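Subtilisin-like protein (Prochloron didemni, PDB 3ZXY) is the protease domain of a longer protein and probably acts as a subtilisin-like serine endopeptidase in patellamide processing. Local coordinates at residues A[172-177]-A[191-196]; A[160-165]-A[215-220]; A[225-230]-A[274-279]; A[105-110]-A[233-238]. The protein carries 1 engineered substitution. All blocks are in the same frame, centred on the assembly; numbering follows the deposited sequence. Where two conformers were deposited one is given.

Contact 1: A[172-177]-A[191-196]; sequences HPLDFS and PGEDIL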
loop_
_atom_site.group_PDB
_atom_site.type_symbol
_atom_site.label_atom_id
_atom_site.label_comp_id
_atom_site.label_asym_id
_atom_site.label_seq_id
_atom_site.Cartn_x
_atom_site.Cartn_y
_atom_site.Cartn_z
ATOM N N HIS A 172 -1.617 19.557 2.034
ATOM C CA HIS A 172 -0.663 19.863 3.094
ATOM C C HIS A 172 -0.356 18.619 3.873
ATOM O O HIS A 172 -1.272 17.891 4.208
ATOM C CB HIS A 172 -1.228 20.890 4.044
ATOM C CG HIS A 172 -1.679 22.153 3.372
ATOM N ND1 HIS A 172 -2.869 22.734 3.638
ATOM C CD2 HIS A 172 -1.060 22.943 2.409
ATOM C CE1 HIS A 172 -2.998 23.852 2.895
ATOM N NE2 HIS A 172 -1.891 23.978 2.139
ATOM N N PRO A 173 0.929 18.374 4.192
ATOM C CA PRO A 173 1.201 17.203 5.007
ATOM C C PRO A 173 0.508 17.271 6.358
ATOM O O PRO A 173 0.376 18.360 6.932
ATOM C CB PRO A 173 2.723 17.232 5.220
ATOM C CG PRO A 173 3.166 18.582 4.812
ATOM C CD PRO A 173 2.152 19.124 3.857
ATOM N N LEU A 174 0.050 16.123 6.829
ATOM C CA LEU A 174 -0.544 16.049 8.167
ATOM C C LEU A 174 0.562 16.164 9.204
ATOM O O LEU A 174 1.684 15.733 8.950
ATOM C CB LEU A 174 -1.271 14.718 8.360
ATOM C CG LEU A 174 -2.469 14.413 7.460
ATOM C CD1 LEU A 174 -3.157 13.139 7.933
ATOM C CD2 LEU A 174 -3.437 15.564 7.378
ATOM N N ASP A 175 0.228 16.681 10.384
ATOM C CA ASP A 175 1.204 16.786 11.467
ATOM C C ASP A 175 1.667 15.371 11.822
ATOM O O ASP A 175 2.849 15.137 12.066
ATOM C CB ASP A 175 0.580 17.399 12.731
ATOM C CG ASP A 175 0.264 18.879 12.616
ATOM O OD1 ASP A 175 0.968 19.582 11.877
ATOM O OD2 ASP A 175 -0.658 19.332 13.343
ATOM N N PHE A 176 0.713 14.448 11.852
ATOM C CA PHE A 176 0.958 13.079 12.310
ATOM C C PHE A 176 1.353 12.188 11.146
ATOM O O PHE A 176 0.651 11.251 10.752
ATOM C CB PHE A 176 -0.258 12.575 13.096
ATOM C CG PHE A 176 -0.518 13.376 14.338
ATOM C CD1 PHE A 176 0.461 13.481 15.315
ATOM C CD2 PHE A 176 -1.701 14.086 14.512
ATOM C CE1 PHE A 176 0.253 14.237 16.453
ATOM C CE2 PHE A 176 -1.907 14.829 15.643
ATOM C CZ PHE A 176 -0.935 14.908 16.616
ATOM N N SER A 177 2.520 12.496 10.598
ATOM C CA SER A 177 3.072 11.761 9.476
ATOM C C SER A 177 4.587 11.947 9.512
ATOM O O SER A 177 5.079 13.072 9.624
ATOM C CB SER A 177 2.460 12.270 8.156
ATOM O OG SER A 177 2.791 11.396 7.073
ATOM N N PRO A 191 -3.432 11.084 0.065
ATOM C CA PRO A 191 -4.505 11.476 0.965
ATOM C C PRO A 191 -4.598 10.528 2.144
ATOM O O PRO A 191 -4.611 9.310 1.948
ATOM C CB PRO A 191 -5.755 11.378 0.079
ATOM C CG PRO A 191 -5.240 11.610 -1.280
ATOM C CD PRO A 191 -3.893 10.952 -1.327
ATOM N N GLY A 192 -4.619 11.078 3.347
ATOM C CA GLY A 192 -4.643 10.254 4.557
ATOM C C GLY A 192 -5.609 10.708 5.631
ATOM O O GLY A 192 -5.515 10.245 6.758
ATOM N N GLU A 193 -6.534 11.610 5.299
ATOM C CA GLU A 193 -7.503 12.113 6.245
ATOM C C GLU A 193 -8.911 11.656 5.860
ATOM O O GLU A 193 -9.354 11.902 4.743
ATOM C CB GLU A 193 -7.436 13.642 6.274
ATOM C CG GLU A 193 -8.052 14.285 7.489
ATOM C CD GLU A 193 -7.368 15.602 7.818
ATOM O OE1 GLU A 193 -7.563 16.557 7.050
ATOM O OE2 GLU A 193 -6.640 15.672 8.843
ATOM N N ASP A 194 -9.589 10.993 6.796
ATOM C CA ASP A 194 -10.990 10.597 6.629
ATOM C C ASP A 194 -11.214 9.792 5.349
ATOM O O ASP A 194 -12.118 10.074 4.542
ATOM C CB ASP A 194 -11.888 11.831 6.693
ATOM C CG ASP A 194 -11.810 12.538 8.036
ATOM O OD1 ASP A 194 -11.685 11.842 9.068
ATOM O OD2 ASP A 194 -11.900 13.788 8.062
ATOM N N ILE A 195 -10.397 8.759 5.180
ATOM C CA ILE A 195 -10.475 7.879 4.027
ATOM C C ILE A 195 -11.548 6.800 4.243
ATOM O O ILE A 195 -11.532 6.089 5.264
ATOM C CB ILE A 195 -9.110 7.199 3.743
ATOM C CG1 ILE A 195 -7.973 8.224 3.636
ATOM C CG2 ILE A 195 -9.189 6.328 2.497
ATOM C CD1 ILE A 195 -8.247 9.346 2.657
ATOM N N LEU A 196 -12.481 6.706 3.293
ATOM C CA LEU A 196 -13.607 5.758 3.382
ATOM C C LEU A 196 -13.121 4.322 3.201
ATOM O O LEU A 196 -12.306 4.029 2.329
ATOM C CB LEU A 196 -14.641 6.086 2.303
ATOM C CG LEU A 196 -15.944 5.281 2.325
ATOM C CD1 LEU A 196 -16.755 5.530 3.590
ATOM C CD2 LEU A 196 -16.743 5.621 1.079
#
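L174 meets G192 and E193 with the two methyl groups of its forked tip. The inner side of the contact is the more enclosed one, because G192 is buried. There CD1 of L174 lies 3.9 Å from the carbonyl O of G192. CG of L174 is anti to its own carbonyl carbon (chi1 -63°), which swings the fork across to the other segment. CD2 is the outer branch. It packs 3.5 Å from OE2 of E193, a shorter approach on a more open side, and this is van der Waals contact of a methyl with a carboxylate oxygen, not a polar bond. The two side chains cross obliquely. E193 is only partly buried and forms the margin, while D175, F176 and D194 lie on the solvent side. Both L174 and E193 also touch D168.

Backbone bonds fix the frame: L174 pairs with A166, and G192 with M167 and G209. Beyond G192 the segment runs on through a G1 beta bulge, where D194 and I195 both face L207. The position of G192 is about 9 Å from the side chain of A211, the engineered residue at the predicted nucleophile position. The contact thus joins the loop after strand 162-167 to the exit of strand 187-191, one of the two outermost strands of the seven-stranded parallel sheet of the subtilase fold.

Contact 2: A[160-165]-A[215-220]; sequences AVLAVG and PIVSGV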
loop_
_atom_site.group_PDB
_atom_site.type_symbol
_atom_site.label_atom_id
_atom_site.label_comp_id
_atom_site.label_asym_id
_atom_site.label_seq_id
_atom_site.Cartn_x
_atom_site.Cartn_y
_atom_site.Cartn_z
ATOM N N ALA A 160 14.609 0.436 -2.051
ATOM C CA ALA A 160 13.666 0.245 -3.163
ATOM C C ALA A 160 12.198 0.225 -2.762
ATOM O O ALA A 160 11.331 -0.045 -3.594
ATOM C CB ALA A 160 14.017 -0.994 -3.977
ATOM N N VAL A 161 11.910 0.520 -1.501
ATOM C CA VAL A 161 10.545 0.636 -1.015
ATOM C C VAL A 161 9.997 2.001 -1.405
ATOM O O VAL A 161 10.755 2.965 -1.561
ATOM C CB VAL A 161 10.493 0.403 0.506
ATOM C CG1 VAL A 161 9.084 0.587 1.063
ATOM C CG2 VAL A 161 11.006 -1.022 0.784
ATOM N N LEU A 162 8.697 2.060 -1.613
ATOM C CA LEU A 162 7.984 3.326 -1.760
ATOM C C LEU A 162 7.270 3.614 -0.447
ATOM O O LEU A 162 6.328 2.904 -0.078
ATOM C CB LEU A 162 6.984 3.247 -2.918
ATOM C CG LEU A 162 6.168 4.500 -3.227
ATOM C CD1 LEU A 162 7.056 5.727 -3.375
ATOM C CD2 LEU A 162 5.328 4.272 -4.487
ATOM N N ALA A 163 7.762 4.611 0.283
ATOM C CA ALA A 163 7.183 5.022 1.545
ATOM C C ALA A 163 6.048 6.000 1.299
ATOM O O ALA A 163 6.110 6.825 0.361
ATOM C CB ALA A 163 8.257 5.675 2.411
ATOM N N VAL A 164 5.010 5.942 2.132
ATOM C CA VAL A 164 3.847 6.789 1.927
ATOM C C VAL A 164 3.486 7.527 3.208
ATOM O O VAL A 164 3.195 6.909 4.245
ATOM C CB VAL A 164 2.628 5.988 1.421
ATOM C CG1 VAL A 164 1.439 6.910 1.154
ATOM C CG2 VAL A 164 2.977 5.159 0.181
ATOM N N GLY A 165 3.521 8.848 3.120
ATOM C CA GLY A 165 3.009 9.731 4.169
ATOM C C GLY A 165 1.622 10.236 3.841
ATOM O O GLY A 165 1.100 9.974 2.760
ATOM N N PRO A 215 -2.558 2.366 0.826
ATOM C CA PRO A 215 -3.298 1.644 -0.218
ATOM C C PRO A 215 -3.755 2.501 -1.378
ATOM O O PRO A 215 -3.996 1.966 -2.472
ATOM C CB PRO A 215 -4.471 1.008 0.538
ATOM C CG PRO A 215 -4.595 1.815 1.777
ATOM C CD PRO A 215 -3.206 2.213 2.141
ATOM N N ILE A 216 -3.886 3.808 -1.178
ATOM C CA ILE A 216 -4.194 4.689 -2.295
ATOM C C ILE A 216 -3.037 4.633 -3.280
ATOM O O ILE A 216 -3.226 4.494 -4.497
ATOM C CB ILE A 216 -4.482 6.124 -1.838
ATOM C CG1 ILE A 216 -5.779 6.145 -1.009
ATOM C CG2 ILE A 216 -4.630 7.040 -3.061
ATOM C CD1 ILE A 216 -6.123 7.470 -0.406
ATOM N N VAL A 217 -1.816 4.745 -2.774
ATOM C CA VAL A 217 -0.631 4.631 -3.633
ATOM C C VAL A 217 -0.505 3.233 -4.247
ATOM O O VAL A 217 -0.207 3.106 -5.435
ATOM C CB VAL A 217 0.654 5.039 -2.867
ATOM C CG1 VAL A 217 1.906 4.762 -3.695
ATOM C CG2 VAL A 217 0.569 6.503 -2.429
ATOM N N SER A 218 -0.748 2.173 -3.477
ATOM C CA SER A 218 -0.699 0.819 -4.033
ATOM C C SER A 218 -1.706 0.661 -5.170
ATOM O O SER A 218 -1.396 0.068 -6.208
ATOM C CB SER A 218 -0.992 -0.197 -2.957
ATOM O OG SER A 218 0.078 -0.203 -2.023
ATOM N N GLY A 219 -2.903 1.201 -4.971
ATOM C CA GLY A 219 -3.934 1.165 -6.015
ATOM C C GLY A 219 -3.529 1.891 -7.281
ATOM O O GLY A 219 -3.683 1.354 -8.403
ATOM N N VAL A 220 -2.998 3.104 -7.117
ATOM C CA VAL A 220 -2.528 3.870 -8.273
ATOM C C VAL A 220 -1.384 3.129 -8.979
ATOM O O VAL A 220 -1.348 3.060 -10.225
ATOM C CB VAL A 220 -2.131 5.299 -7.877
ATOM C CG1 VAL A 220 -1.429 5.996 -9.048
ATOM C CG2 VAL A 220 -3.364 6.072 -7.421
#
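V217 is the residue most covered here, and it packs helix 210-230 onto strand 162-167 of the parallel beta sheet in the subtilase alpha/beta fold. Its main partner is V164, and L162 adds a smaller patch. All three are buried, and the contact lies close to the centre of the chain. V217 and V164 reach toward each other tip to tip. CG2 of V217 stands 3.7 Å from CG1 of V164. The second methyl of V164, CG2, fits against the root of the branch, 3.8 Å from CB of V217. L162 and V164 are two residues apart on the strand, so both point at the helix, while A163 between them points away from it.

The contact is wholly apolar. V217 also touches V141 on strand 139-143 and I188 and A190 on strand 187-191, so one valine serves three neighbouring strands. The helix starts earlier in the chain and bears A211, the engineered residue at the predicted nucleophile position. It is kinked where N of P215 has no bond to the preceding turn. Past the kink the helical bonding is regular: N of G219 bonds to O of P215 at 2.8 Å. The packing of V217 therefore seats the helix on the sheet shortly after the active-site end.

In L162 the CG atom is anti to the backbone N (chi1 -179°), which extends the chain toward the helix and brings CD2 to 3.5 Å from CG1 of V217.

Contact 3: A[225-230]-A[274-279]; sequences LSEQVR and TLLKGG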
loop_
_atom_site.group_PDB
_atom_site.type_symbol
_atom_site.label_atom_id
_atom_site.label_comp_id
_atom_site.label_asym_id
_atom_site.label_seq_id
_atom_site.Cartn_x
_atom_site.Cartn_y
_atom_site.Cartn_z
ATOM N N LEU A 225 0.724 -0.165 -13.588
ATOM C CA LEU A 225 1.092 -1.475 -14.129
ATOM C C LEU A 225 0.073 -1.973 -15.142
ATOM O O LEU A 225 0.430 -2.556 -16.153
ATOM C CB LEU A 225 1.253 -2.505 -13.009
ATOM C CG LEU A 225 2.412 -2.306 -12.046
ATOM C CD1 LEU A 225 2.266 -3.273 -10.872
ATOM C CD2 LEU A 225 3.728 -2.537 -12.775
ATOM N N SER A 226 -1.205 -1.763 -14.860
ATOM C CA SER A 226 -2.260 -2.196 -15.759
ATOM C C SER A 226 -2.136 -1.468 -17.099
ATOM O O SER A 226 -2.340 -2.057 -18.169
ATOM C CB SER A 226 -3.618 -1.951 -15.114
ATOM O OG SER A 226 -3.765 -2.764 -13.952
ATOM N N GLU A 227 -1.773 -0.193 -17.030
ATOM C CA GLU A 227 -1.529 0.573 -18.245
ATOM C C GLU A 227 -0.340 0.031 -19.032
ATOM O O GLU A 227 -0.377 -0.016 -20.256
ATOM C CB GLU A 227 -1.335 2.050 -17.902
ATOM C CG GLU A 227 -1.602 2.967 -19.086
ATOM C CD GLU A 227 -3.059 2.946 -19.525
ATOM O OE1 GLU A 227 -3.963 2.713 -18.675
ATOM O OE2 GLU A 227 -3.315 3.165 -20.726
ATOM N N GLN A 228 0.727 -0.364 -18.347
ATOM C CA GLN A 228 1.852 -0.972 -19.029
ATOM C C GLN A 228 1.408 -2.201 -19.804
ATOM O O GLN A 228 1.780 -2.370 -20.969
ATOM C CB GLN A 228 2.978 -1.324 -18.048
ATOM C CG GLN A 228 3.699 -0.112 -17.488
ATOM C CD GLN A 228 4.731 -0.456 -16.431
ATOM O OE1 GLN A 228 4.611 -1.441 -15.724
ATOM N NE2 GLN A 228 5.737 0.410 -16.282
ATOM N N VAL A 229 0.606 -3.066 -19.175
ATOM C CA VAL A 229 0.099 -4.266 -19.844
ATOM C C VAL A 229 -0.705 -3.886 -21.103
ATOM O O VAL A 229 -0.550 -4.481 -22.173
ATOM C CB VAL A 229 -0.775 -5.107 -18.897
ATOM C CG1 VAL A 229 -1.421 -6.286 -19.615
ATOM C CG2 VAL A 229 0.067 -5.598 -17.728
ATOM N N ARG A 230 -1.573 -2.891 -20.971
ATOM C CA ARG A 230 -2.380 -2.458 -22.104
ATOM C C ARG A 230 -1.499 -2.013 -23.276
ATOM O O ARG A 230 -1.815 -2.267 -24.445
ATOM C CB ARG A 230 -3.274 -1.302 -21.689
ATOM C CG ARG A 230 -3.907 -0.636 -22.876
ATOM C CD ARG A 230 -4.893 0.401 -22.467
ATOM N NE ARG A 230 -5.451 0.978 -23.669
ATOM C CZ ARG A 230 -5.202 2.199 -24.112
ATOM N NH1 ARG A 230 -4.430 3.019 -23.412
ATOM N NH2 ARG A 230 -5.797 2.616 -25.211
ATOM N N THR A 274 0.884 10.683 -17.498
ATOM C CA THR A 274 1.442 11.431 -18.648
ATOM C C THR A 274 2.887 11.012 -18.928
ATOM O O THR A 274 3.290 10.866 -20.082
ATOM C CB THR A 274 1.340 12.940 -18.394
ATOM O OG1 THR A 274 -0.055 13.280 -18.358
ATOM C CG2 THR A 274 2.030 13.762 -19.519
ATOM N N LEU A 275 3.668 10.828 -17.875
ATOM C CA LEU A 275 5.069 10.411 -18.027
ATOM C C LEU A 275 5.159 9.003 -18.582
ATOM O O LEU A 275 5.954 8.742 -19.462
ATOM C CB LEU A 275 5.865 10.465 -16.719
ATOM C CG LEU A 275 6.507 11.785 -16.335
ATOM C CD1 LEU A 275 7.314 11.567 -15.064
ATOM C CD2 LEU A 275 7.366 12.343 -17.464
ATOM N N LEU A 276 4.327 8.100 -18.084
ATOM C CA LEU A 276 4.295 6.731 -18.600
ATOM C C LEU A 276 3.932 6.735 -20.082
ATOM O O LEU A 276 4.597 6.080 -20.888
ATOM C CB LEU A 276 3.300 5.891 -17.783
ATOM C CG LEU A 276 3.252 4.394 -18.038
ATOM C CD1 LEU A 276 2.525 3.746 -16.850
ATOM C CD2 LEU A 276 2.569 4.096 -19.340
ATOM N N LYS A 277 2.907 7.499 -20.434
ATOM C CA LYS A 277 2.406 7.492 -21.798
ATOM C C LYS A 277 3.389 8.112 -22.779
ATOM O O LYS A 277 3.459 7.696 -23.941
ATOM C CB LYS A 277 1.052 8.197 -21.885
ATOM C CG LYS A 277 -0.014 7.356 -21.220
ATOM C CD LYS A 277 -1.253 8.169 -20.878
ATOM C CE LYS A 277 -2.148 8.438 -22.060
ATOM N NZ LYS A 277 -3.475 8.843 -21.521
ATOM N N GLY A 278 4.146 9.116 -22.336
ATOM C CA GLY A 278 5.093 9.788 -23.209
ATOM C C GLY A 278 6.410 9.051 -23.411
ATOM O O GLY A 278 7.081 9.263 -24.442
ATOM N N GLY A 279 6.765 8.202 -22.451
ATOM C CA GLY A 279 8.033 7.483 -22.485
ATOM C C GLY A 279 9.221 8.332 -22.081
ATOM O O GLY A 279 10.362 7.908 -22.281
HETATM O O HOH W 1 -4.144 6.072 -20.784
#
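This contact is helix-to-helix packing at the C-terminal ends of helices 210-230 and 269-278. L276 supplies most of it from the second helix. Its CD1 lies 4.1 Å from CG of Q228, and the two side chains cross at a slant. Its other methyl, CD2, is 4.3 Å from CG of E227. L276 thus rests on the aliphatic parts of two polar residues. CG of L276 is anti to the backbone N (chi1 -172°), directing the branch at the first helix. The amide end of Q228 is used for another purpose: OE1 accepts a bond from N of D236.

Charges gather at the rim. NH1 of R230 makes a salt bridge of 2.9 Å with OE2 of E227, one turn back on the same helix. The carboxylate oxygen lies at the edge of the guanidinium and in its plane. A water accepts from NZ of K277 at 2.9 Å and gives a weak bond to OE2 of E227. It bridges opposite charges that do not meet directly, their atoms OE2 and NZ being 5.7 Å apart. Away from the predicted catalytic residues, the chain's last helix, 269-278, thus packs against the C-terminal end of the long helix 210-230 of the subtilase fold.

Contact 4: A[105-110]-A[233-238]; sequences GAHIIN and ETPDPQ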
loop_
_atom_site.group_PDB
_atom_site.type_symbol
_atom_site.label_atom_id
_atom_site.label_comp_id
_atom_site.label_asym_id
_atom_site.label_seq_id
_atom_site.Cartn_x
_atom_site.Cartn_y
_atom_site.Cartn_z
ATOM N N GLY A 105 3.383 -14.540 -6.721
ATOM C CA GLY A 105 3.397 -13.715 -7.928
ATOM C C GLY A 105 2.893 -12.292 -7.783
ATOM O O GLY A 105 2.465 -11.683 -8.780
ATOM N N ALA A 106 2.971 -11.735 -6.576
ATOM C CA ALA A 106 2.595 -10.343 -6.365
ATOM C C ALA A 106 3.466 -9.421 -7.212
ATOM O O ALA A 106 4.671 -9.630 -7.315
ATOM C CB ALA A 106 2.735 -9.952 -4.890
ATOM N N HIS A 107 2.849 -8.391 -7.791
ATOM C CA HIS A 107 3.580 -7.268 -8.397
ATOM C C HIS A 107 3.806 -6.156 -7.398
ATOM O O HIS A 107 4.814 -5.453 -7.455
ATOM C CB HIS A 107 2.802 -6.687 -9.575
ATOM C CG HIS A 107 2.673 -7.621 -10.722
ATOM N ND1 HIS A 107 1.578 -8.372 -10.923
ATOM C CD2 HIS A 107 3.543 -7.901 -11.761
ATOM C CE1 HIS A 107 1.746 -9.121 -12.015
ATOM N NE2 HIS A 107 2.950 -8.833 -12.543
ATOM N N ILE A 108 2.833 -5.967 -6.506
ATOM C CA ILE A 108 2.831 -4.917 -5.501
ATOM C C ILE A 108 2.471 -5.573 -4.180
ATOM O O ILE A 108 1.600 -6.452 -4.139
ATOM C CB ILE A 108 1.789 -3.818 -5.826
ATOM C CG1 ILE A 108 2.188 -3.053 -7.080
ATOM C CG2 ILE A 108 1.597 -2.848 -4.650
ATOM C CD1 ILE A 108 1.006 -2.388 -7.752
ATOM N N ILE A 109 3.181 -5.176 -3.127
ATOM C CA ILE A 109 2.918 -5.635 -1.754
ATOM C C ILE A 109 2.628 -4.388 -0.921
ATOM O O ILE A 109 3.491 -3.537 -0.743
ATOM C CB ILE A 109 4.117 -6.426 -1.189
ATOM C CG1 ILE A 109 4.350 -7.689 -2.017
ATOM C CG2 ILE A 109 3.883 -6.804 0.283
ATOM C CD1 ILE A 109 5.578 -8.489 -1.611
ATOM N N ASN A 110 1.393 -4.278 -0.453
ATOM C CA ASN A 110 0.977 -3.164 0.416
ATOM C C ASN A 110 1.213 -3.555 1.863
ATOM O O ASN A 110 0.660 -4.548 2.332
ATOM C CB ASN A 110 -0.513 -2.877 0.194
ATOM C CG ASN A 110 -1.023 -1.674 0.976
ATOM O OD1 ASN A 110 -1.135 -0.579 0.422
ATOM N ND2 ASN A 110 -1.305 -1.850 2.278
ATOM N N GLU A 233 3.644 -3.708 -22.746
ATOM C CA GLU A 233 4.893 -3.696 -22.000
ATOM C C GLU A 233 4.822 -4.794 -20.947
ATOM O O GLU A 233 3.742 -5.112 -20.450
ATOM C CB GLU A 233 5.091 -2.386 -21.235
ATOM C CG GLU A 233 5.385 -1.116 -22.016
ATOM C CD GLU A 233 5.648 0.075 -21.082
ATOM O OE1 GLU A 233 6.320 -0.082 -20.034
ATOM O OE2 GLU A 233 5.193 1.201 -21.386
ATOM N N THR A 234 5.978 -5.315 -20.565
ATOM C CA THR A 234 6.078 -6.164 -19.389
ATOM C C THR A 234 5.849 -5.288 -18.155
ATOM O O THR A 234 6.443 -4.230 -18.053
ATOM C CB THR A 234 7.473 -6.796 -19.283
ATOM O OG1 THR A 234 7.779 -7.480 -20.501
ATOM C CG2 THR A 234 7.526 -7.779 -18.120
ATOM N N PRO A 235 4.981 -5.717 -17.227
ATOM C CA PRO A 235 4.825 -4.886 -16.028
ATOM C C PRO A 235 6.154 -4.692 -15.290
ATOM O O PRO A 235 6.922 -5.638 -15.152
ATOM C CB PRO A 235 3.854 -5.690 -15.155
ATOM C CG PRO A 235 3.217 -6.691 -16.037
ATOM C CD PRO A 235 4.129 -6.918 -17.191
ATOM N N ASP A 236 6.404 -3.467 -14.829
ATOM C CA ASP A 236 7.694 -3.109 -14.235
ATOM C C ASP A 236 7.444 -2.288 -12.978
ATOM O O ASP A 236 7.374 -1.048 -13.024
ATOM C CB ASP A 236 8.521 -2.325 -15.259
ATOM C CG ASP A 236 9.962 -2.092 -14.831
ATOM O OD1 ASP A 236 10.299 -2.243 -13.631
ATOM O OD2 ASP A 236 10.780 -1.717 -15.734
ATOM N N PRO A 237 7.259 -2.980 -11.849
ATOM C CA PRO A 237 6.917 -2.306 -10.616
ATOM C C PRO A 237 7.932 -1.263 -10.174
ATOM O O PRO A 237 7.523 -0.194 -9.688
ATOM C CB PRO A 237 6.782 -3.460 -9.616
ATOM C CG PRO A 237 6.242 -4.563 -10.491
ATOM C CD PRO A 237 7.058 -4.437 -11.747
ATOM N N GLN A 238 9.227 -1.533 -10.317
ATOM C CA GLN A 238 10.217 -0.532 -9.931
ATOM C C GLN A 238 10.187 0.696 -10.837
ATOM O O GLN A 238 10.438 1.803 -10.388
ATOM C CB GLN A 238 11.622 -1.123 -9.814
ATOM C CG GLN A 238 11.834 -1.896 -8.513
ATOM C CD GLN A 238 11.750 -1.005 -7.264
ATOM O OE1 GLN A 238 12.263 0.115 -7.251
ATOM N NE2 GLN A 238 11.100 -1.502 -6.225
#
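This is a proline-and-histidine packing contact at the N-terminal end of the central strand 108-111 of the parallel sheet in the subtilase alpha/beta fold, where the chain entering that strand meets the start of helix 237-247. It is partly buried and lies away from the predicted catalytic residues. H107 faces two prolines, P235 and P237.

P237, the first residue of the helix, packs against the carbonyl O and the CB of H107. Its CG is 4.1 Å from CB of H107 and lies at the edge of the imidazole, near the ring plane. P235 takes the outer end of the ring. Its CB is 4.1 Å from CD2 of H107, and its CG is equally far from NE2. This approach is oblique. CG of H107 is anti to the carbonyl carbon (chi1 -66°), and the ring reaches past P237 to P235.

The imidazole is also held on its other nitrogen, as ND1 bonds to the backbone N of R11. That bond probably helps to fix the rotation of the ring. L225 of helix 210-230 and I10 also touch the H107 side chain. On the other segment, D236 is the N-cap residue: OD1 takes a bond from N of K239. On the first segment, helix 91-103 closes in a Schellman motif at G105, with positive phi, before the strand.

The closest approach is to the main chain, with CG of P237 3.5 Å from O of H107.

Overall arrangement
Contact 2 is buried core: valine and leucine methyls only, near the chain's centre. Contacts 1 and 4 are partly buried and lie on opposite sides of that centre, about 26 Å apart between centres. Contact 3 is peripheral, with a buried leucine and a charged, water-bridged margin. I216 packs on P191 between contacts 1 and 2. Contacts 2 and 3 share helix 210-230. Contact 4 touches contacts 2 and 3. S218 OG of contact 2 probably hydrogen-bonds to N110 OD1 of contact 4, as does A160 O to Q238 NE2. Q228 ties contact 3 to the cap of helix 237-247. Contacts 2 and 4 reach the same parallel sheet.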